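Long-range contacts in 2,5-dihydroxypyridine 5,6-dioxygenase (Pseudomonas putida KT2440, PDB 7CN3), which catalyses the iron-dependent cleavage of the 2,5-dihydroxypyridine ring by dioxygen between carbons 5 and 6, yielding N-formylmaleamate in aerobic nicotinate degradation: residues A28-H33 and D99-L104; I119-E124 and G185-W190. All coordinates share one frame; numbering follows the deposited sequence.

Contact 1 (A28-H33 and D99-L104); sequences AVLKSH and DTMMLL. With G6C (5-oxidanyl-1H-pyridin-2-one), chain M.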
loop_
_atom_site.group_PDB
_atom_site.type_symbol
_atom_site.label_atom_id
_atom_site.label_comp_id
_atom_site.label_asym_id
_atom_site.label_seq_id
_atom_site.Cartn_x
_atom_site.Cartn_y
_atom_site.Cartn_z
ATOM N N ALA C 28 -12.427 -20.995 -7.755
ATOM C CA ALA C 28 -11.045 -20.556 -7.858
ATOM C C ALA C 28 -11.036 -19.178 -8.513
ATOM O O ALA C 28 -11.573 -19.003 -9.613
ATOM C CB ALA C 28 -10.206 -21.543 -8.673
ATOM N N VAL C 29 -10.433 -18.203 -7.843
ATOM C CA VAL C 29 -10.280 -16.867 -8.403
ATOM C C VAL C 29 -8.880 -16.797 -8.997
ATOM O O VAL C 29 -7.885 -16.839 -8.270
ATOM C CB VAL C 29 -10.523 -15.779 -7.346
ATOM C CG1 VAL C 29 -10.316 -14.394 -7.932
ATOM C CG2 VAL C 29 -11.950 -15.919 -6.784
ATOM N N LEU C 30 -8.803 -16.703 -10.325
ATOM C CA LEU C 30 -7.537 -16.711 -11.038
ATOM C C LEU C 30 -7.083 -15.282 -11.284
ATOM O O LEU C 30 -7.868 -14.449 -11.748
ATOM C CB LEU C 30 -7.679 -17.461 -12.363
ATOM C CG LEU C 30 -6.504 -17.382 -13.314
ATOM C CD1 LEU C 30 -5.270 -18.067 -12.700
ATOM C CD2 LEU C 30 -6.946 -18.023 -14.659
ATOM N N LYS C 31 -5.814 -15.004 -10.983
ATOM C CA LYS C 31 -5.321 -13.632 -11.038
ATOM C C LYS C 31 -3.840 -13.621 -11.380
ATOM O O LYS C 31 -3.147 -14.637 -11.281
ATOM C CB LYS C 31 -5.577 -12.891 -9.702
ATOM C CG LYS C 31 -4.504 -13.090 -8.616
ATOM C CD LYS C 31 -5.111 -12.884 -7.214
ATOM C CE LYS C 31 -4.073 -12.610 -6.141
ATOM N NZ LYS C 31 -4.630 -12.885 -4.783
ATOM N N SER C 32 -3.375 -12.456 -11.819
ATOM C CA SER C 32 -1.959 -12.147 -11.937
ATOM C C SER C 32 -1.757 -10.738 -11.381
ATOM O O SER C 32 -2.698 -10.115 -10.894
ATOM C CB SER C 32 -1.481 -12.274 -13.383
ATOM O OG SER C 32 -0.079 -12.070 -13.476
ATOM N N HIS C 33 -0.529 -10.211 -11.472
ATOM C CA HIS C 33 -0.225 -8.970 -10.758
ATOM C C HIS C 33 -1.043 -7.792 -11.276
ATOM O O HIS C 33 -1.315 -6.851 -10.527
ATOM C CB HIS C 33 1.273 -8.651 -10.851
ATOM C CG HIS C 33 1.682 -8.014 -12.147
ATOM N ND1 HIS C 33 2.360 -8.701 -13.131
ATOM C CD2 HIS C 33 1.531 -6.749 -12.609
ATOM C CE1 HIS C 33 2.591 -7.896 -14.152
ATOM N NE2 HIS C 33 2.096 -6.705 -13.863
ATOM N N ASP C 99 -12.207 -15.763 -13.729
ATOM C CA ASP C 99 -11.003 -15.391 -14.456
ATOM C C ASP C 99 -10.901 -13.863 -14.498
ATOM O O ASP C 99 -11.694 -13.190 -15.171
ATOM C CB ASP C 99 -11.027 -16.005 -15.852
ATOM C CG ASP C 99 -9.782 -15.696 -16.647
ATOM O OD1 ASP C 99 -8.791 -15.179 -16.072
ATOM O OD2 ASP C 99 -9.800 -15.983 -17.858
ATOM N N THR C 100 -9.934 -13.320 -13.754
ATOM C CA THR C 100 -9.607 -11.901 -13.783
ATOM C C THR C 100 -8.289 -11.619 -14.501
ATOM O O THR C 100 -7.729 -10.530 -14.341
ATOM C CB THR C 100 -9.566 -11.326 -12.359
ATOM O OG1 THR C 100 -8.326 -11.677 -11.727
ATOM C CG2 THR C 100 -10.758 -11.841 -11.517
ATOM N N MET C 101 -7.776 -12.572 -15.292
ATOM C CA MET C 101 -6.562 -12.329 -16.062
ATOM C C MET C 101 -6.696 -12.622 -17.551
ATOM O O MET C 101 -5.878 -12.109 -18.321
ATOM C CB MET C 101 -5.375 -13.117 -15.476
ATOM C CG MET C 101 -5.400 -14.618 -15.628
ATOM S SD MET C 101 -3.820 -15.315 -15.075
ATOM C CE MET C 101 -2.703 -14.329 -16.020
ATOM N N MET C 102 -7.692 -13.414 -17.971
ATOM C CA MET C 102 -8.144 -13.633 -19.347
ATOM C C MET C 102 -7.405 -14.769 -20.056
ATOM O O MET C 102 -6.332 -14.569 -20.633
ATOM C CB MET C 102 -8.049 -12.350 -20.175
ATOM C CG MET C 102 -8.961 -12.317 -21.392
ATOM S SD MET C 102 -8.111 -12.820 -22.883
ATOM C CE MET C 102 -9.213 -12.137 -24.102
ATOM N N LEU C 103 -8.019 -15.952 -20.058
ATOM C CA LEU C 103 -7.515 -17.137 -20.735
ATOM C C LEU C 103 -8.225 -17.428 -22.058
ATOM O O LEU C 103 -7.804 -18.346 -22.782
ATOM C CB LEU C 103 -7.657 -18.363 -19.817
ATOM C CG LEU C 103 -6.924 -18.464 -18.468
ATOM C CD1 LEU C 103 -7.324 -19.746 -17.757
ATOM C CD2 LEU C 103 -5.429 -18.452 -18.678
ATOM N N LEU C 104 -9.296 -16.698 -22.382
ATOM C CA LEU C 104 -10.045 -16.968 -23.607
ATOM C C LEU C 104 -9.126 -16.928 -24.827
ATOM O O LEU C 104 -8.164 -16.152 -24.875
ATOM C CB LEU C 104 -11.192 -15.960 -23.773
ATOM C CG LEU C 104 -11.950 -15.960 -25.114
ATOM C CD1 LEU C 104 -12.953 -17.130 -25.242
ATOM C CD2 LEU C 104 -12.630 -14.604 -25.365
HETATM O OB G6C M . -12.882 -12.106 -28.449
HETATM C CG G6C M . -13.745 -11.936 -27.409
HETATM C CD1 G6C M . -14.979 -12.573 -27.481
HETATM C CD2 G6C M . -13.396 -11.141 -26.321
HETATM N NE1 G6C M . -15.844 -12.427 -26.478
HETATM C CE2 G6C M . -14.318 -11.001 -25.296
HETATM C CZ G6C M . -15.540 -11.666 -25.401
HETATM O OH G6C M . -16.461 -11.569 -24.405
#
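Leu30 O is gripped twice by Thr100, which reaches it through its hydroxyl OG1 at 2.8 Å and through its own backbone N at 3.1 Å. The two donors both sit a little out of the carbonyl plane. With OG1 standing between its backbone N and carbonyl carbon (chi1 79°), Thr100 directs the hydroxyl to the same oxygen as its N-H. Threonine therefore suits the point where strand 96-99 ends: its side chain adds a second bond to the parallel pairing of Leu30 with Asp99.

Apolar packing lies alongside. Leu30 carries most of it: CD2 meets Leu103 CD1 at 3.6 Å, with the two side chains nearly perpendicular, while the branch point CG packs on Met101 CG at 3.8 Å and CD1 lies toward the sulfur. Met101 is long and flexible enough to run on past the leucine; bent at its last torsion (chi3 -52°), it sets CE against Ser32 CB at 3.6 Å. The hydroxyl of that serine bonds to Leu59 O.

Asp99 shapes the chain that follows. Its OD1 takes the N-H groups of both Met101 (2.9 Å) and Met102 (2.8 Å), which come from the same face of the carboxylate, the first bond forming an Asx turn. OD2 uses its syn lone pair for Leu103 N, while Leu30 CD2 packs beside OD1. Further along, Leu104 CD2 touches ring carbon CG of the bound hydroxypyridone at 3.5 Å.

Three backbone N-H groups thus bond to a buried carboxylate and would probably stabilise its negative charge, and they tie the loop leading to the substrate firmly to the end of its strand.

Contact 2 (I119-E124 and G185-W190); sequences ILLAVE and GRWDHW. With G6C (5-oxidanyl-1H-pyridin-2-one), chain M.
His189 lies over Leu121 and holds the substrate. Its ND1 donates to the oxygen OH of the hydroxypyridone at 2.6 Å, almost straight (172° at the hydrogen) and in the plane of the imidazole. Over one face sits Leu121 CD2, 3.5 Å from the ring centroid, a CH-pi contact that a branched aliphatic chain makes well. At the ring's other nitrogen, NE2 meets a water oxygen 2.8 Å away; the same water takes the N-H of Val123 and donates to Trp190 O, so the ring is held at both nitrogens, by substrate at one and by a fixed water at the other. Replacing this histidine by alanine is likely to cost the substrate oxygen its donor, the water its ring partner and the Leu121 methyl its cover.

Trp187 adds a broad apolar wall: CH2 approaches the substrate oxygen edge-on, Ile119 CG2 meets the ring edge at CD1, 3.7 Å away, and CZ2 reaches Leu121 CD2. Both aromatic side chains leave the strand on one face, with CG anti to the backbone N (chi1 173° for Trp187), and Glu177, also bonded to the substrate, packs against them.

Behind this layer, strands 119-121 and 187-189 run in parallel. Asp188 alternates its bonds, N to Ile119 O and O from Leu121 N (both 3.0 Å), and Trp190 N continues the pattern to Leu121 O. On the reverse face Asp188 OD2 forms a salt bridge with Arg186 NH2 at 2.6 Å. Here an outermost strand of a parallel sheet flanked by helices provides one wall of the substrate pocket.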
loop_
_atom_site.group_PDB
_atom_site.type_symbol
_atom_site.label_atom_id
_atom_site.label_comp_id
_atom_site.label_asym_id
_atom_site.label_seq_id
_atom_site.Cartn_x
_atom_site.Cartn_y
_atom_site.Cartn_z
ATOM N N ILE C 119 -16.281 -21.388 -16.372
ATOM C CA ILE C 119 -15.396 -20.239 -16.208
ATOM C C ILE C 119 -16.178 -18.971 -16.488
ATOM O O ILE C 119 -16.838 -18.867 -17.531
ATOM C CB ILE C 119 -14.173 -20.296 -17.142
ATOM C CG1 ILE C 119 -13.358 -21.574 -16.955
ATOM C CG2 ILE C 119 -13.291 -19.081 -16.938
ATOM C CD1 ILE C 119 -12.394 -21.781 -18.108
ATOM N N LEU C 120 -16.057 -17.994 -15.582
ATOM C CA LEU C 120 -16.612 -16.655 -15.761
ATOM C C LEU C 120 -15.476 -15.643 -15.841
ATOM O O LEU C 120 -14.764 -15.424 -14.855
ATOM C CB LEU C 120 -17.560 -16.297 -14.622
ATOM C CG LEU C 120 -18.223 -14.914 -14.658
ATOM C CD1 LEU C 120 -19.160 -14.789 -15.843
ATOM C CD2 LEU C 120 -18.976 -14.659 -13.376
ATOM N N LEU C 121 -15.307 -15.029 -17.012
ATOM C CA LEU C 121 -14.356 -13.943 -17.175
ATOM C C LEU C 121 -14.942 -12.668 -16.576
ATOM O O LEU C 121 -16.129 -12.372 -16.751
ATOM C CB LEU C 121 -14.039 -13.735 -18.660
ATOM C CG LEU C 121 -12.977 -12.682 -19.018
ATOM C CD1 LEU C 121 -11.620 -13.058 -18.474
ATOM C CD2 LEU C 121 -12.891 -12.437 -20.537
ATOM N N ALA C 122 -14.113 -11.916 -15.850
ATOM C CA ALA C 122 -14.576 -10.665 -15.234
ATOM C C ALA C 122 -13.385 -9.716 -15.104
ATOM O O ALA C 122 -12.632 -9.807 -14.124
ATOM C CB ALA C 122 -15.222 -10.944 -13.881
ATOM N N VAL C 123 -13.226 -8.809 -16.081
ATOM C CA VAL C 123 -11.999 -8.015 -16.218
ATOM C C VAL C 123 -12.306 -6.549 -16.496
ATOM O O VAL C 123 -11.419 -5.704 -16.364
ATOM C CB VAL C 123 -11.069 -8.558 -17.328
ATOM C CG1 VAL C 123 -10.420 -9.866 -16.909
ATOM C CG2 VAL C 123 -11.827 -8.707 -18.680
ATOM N N GLU C 124 -13.548 -6.233 -16.888
ATOM C CA GLU C 124 -13.911 -4.844 -17.196
ATOM C C GLU C 124 -14.002 -3.996 -15.916
ATOM O O GLU C 124 -14.178 -4.532 -14.824
ATOM C CB GLU C 124 -15.244 -4.806 -17.947
ATOM C CG GLU C 124 -15.153 -5.288 -19.405
ATOM C CD GLU C 124 -14.490 -4.265 -20.352
ATOM O OE1 GLU C 124 -15.232 -3.504 -21.022
ATOM O OE2 GLU C 124 -13.239 -4.246 -20.446
ATOM N N GLY C 185 -18.942 -26.879 -17.524
ATOM C CA GLY C 185 -18.163 -27.004 -18.742
ATOM C C GLY C 185 -18.330 -25.871 -19.731
ATOM O O GLY C 185 -17.897 -25.997 -20.883
ATOM N N ARG C 186 -18.940 -24.765 -19.321
ATOM C CA ARG C 186 -19.235 -23.662 -20.218
ATOM C C ARG C 186 -18.552 -22.389 -19.721
ATOM O O ARG C 186 -18.425 -22.172 -18.511
ATOM C CB ARG C 186 -20.747 -23.471 -20.330
ATOM C CG ARG C 186 -21.139 -22.298 -21.182
ATOM C CD ARG C 186 -22.643 -22.179 -21.309
ATOM N NE ARG C 186 -22.963 -20.958 -22.023
ATOM C CZ ARG C 186 -23.011 -19.765 -21.446
ATOM N NH1 ARG C 186 -22.786 -19.658 -20.134
ATOM N NH2 ARG C 186 -23.290 -18.693 -22.175
ATOM N N TRP C 187 -18.071 -21.584 -20.665
ATOM C CA TRP C 187 -17.441 -20.293 -20.412
ATOM C C TRP C 187 -18.418 -19.165 -20.740
ATOM O O TRP C 187 -19.295 -19.311 -21.598
ATOM C CB TRP C 187 -16.158 -20.149 -21.246
ATOM C CG TRP C 187 -15.475 -18.777 -21.202
ATOM C CD1 TRP C 187 -14.464 -18.393 -20.368
ATOM C CD2 TRP C 187 -15.732 -17.647 -22.067
ATOM N NE1 TRP C 187 -14.092 -17.085 -20.637
ATOM C CE2 TRP C 187 -14.855 -16.608 -21.671
ATOM C CE3 TRP C 187 -16.620 -17.414 -23.127
ATOM C CZ2 TRP C 187 -14.837 -15.351 -22.306
ATOM C CZ3 TRP C 187 -16.605 -16.164 -23.757
ATOM C CH2 TRP C 187 -15.714 -15.152 -23.344
ATOM N N ASP C 188 -18.278 -18.050 -20.024
ATOM C CA ASP C 188 -19.047 -16.846 -20.299
ATOM C C ASP C 188 -18.259 -15.651 -19.777
ATOM O O ASP C 188 -17.213 -15.801 -19.139
ATOM C CB ASP C 188 -20.442 -16.908 -19.675
ATOM C CG ASP C 188 -21.469 -16.098 -20.465
ATOM O OD1 ASP C 188 -21.159 -14.945 -20.811
ATOM O OD2 ASP C 188 -22.575 -16.617 -20.751
ATOM N N HIS C 189 -18.795 -14.458 -20.011
ATOM C CA HIS C 189 -18.067 -13.221 -19.757
ATOM C C HIS C 189 -19.041 -12.200 -19.198
ATOM O O HIS C 189 -20.044 -11.884 -19.846
ATOM C CB HIS C 189 -17.410 -12.708 -21.056
ATOM C CG HIS C 189 -16.544 -11.498 -20.873
ATOM N ND1 HIS C 189 -16.010 -10.801 -21.937
ATOM C CD2 HIS C 189 -16.140 -10.850 -19.754
ATOM C CE1 HIS C 189 -15.299 -9.785 -21.475
ATOM N NE2 HIS C 189 -15.353 -9.803 -20.154
ATOM N N TRP C 190 -18.764 -11.705 -17.992
ATOM C CA TRP C 190 -19.516 -10.581 -17.447
ATOM C C TRP C 190 -18.724 -9.312 -17.735
ATOM O O TRP C 190 -17.602 -9.173 -17.231
ATOM C CB TRP C 190 -19.732 -10.773 -15.939
ATOM C CG TRP C 190 -20.224 -9.568 -15.098
ATOM C CD1 TRP C 190 -20.934 -8.468 -15.529
ATOM C CD2 TRP C 190 -20.074 -9.408 -13.672
ATOM N NE1 TRP C 190 -21.218 -7.632 -14.460
ATOM C CE2 TRP C 190 -20.697 -8.184 -13.315
ATOM C CE3 TRP C 190 -19.473 -10.181 -12.665
ATOM C CZ2 TRP C 190 -20.726 -7.720 -12.004
ATOM C CZ3 TRP C 190 -19.511 -9.714 -11.349
ATOM C CH2 TRP C 190 -20.124 -8.499 -11.038
HETATM O OB G6C M . -12.882 -12.106 -28.449
HETATM C CG G6C M . -13.745 -11.936 -27.409
HETATM C CD1 G6C M . -14.979 -12.573 -27.481
HETATM C CD2 G6C M . -13.396 -11.141 -26.321
HETATM N NE1 G6C M . -15.844 -12.427 -26.478
HETATM C CE2 G6C M . -14.318 -11.001 -25.296
HETATM C CZ G6C M . -15.540 -11.666 -25.401
HETATM O OH G6C M . -16.461 -11.569 -24.405
HETATM O O HOH W 1 -15.293 -8.413 -17.779
#

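How the contacts relate
Contact 1 and contact 2 join neighbouring parts of one parallel sheet, in which strands 26-31, 96-99, 118-121 and 187-189 follow in that order; the centres of the two contacts lie about 10 Å apart. Asp99 is the bridge: its N lies 2.8 Å from Leu120 O and its O 2.8 Å from Ala122 N, both probably hydrogen bonds, while Leu121 CD1 packs on Met102 CA. Both contacts reach the substrate, through Leu104 and His189; His105 and Glu177 also hydrogen-bond to it. The iron lies about 10 Å from the side chain of Trp187, and its predicted ligands, His265, His318 and Asp320, lie outside both contacts, consistent with these segments serving the substrate rather than the metal.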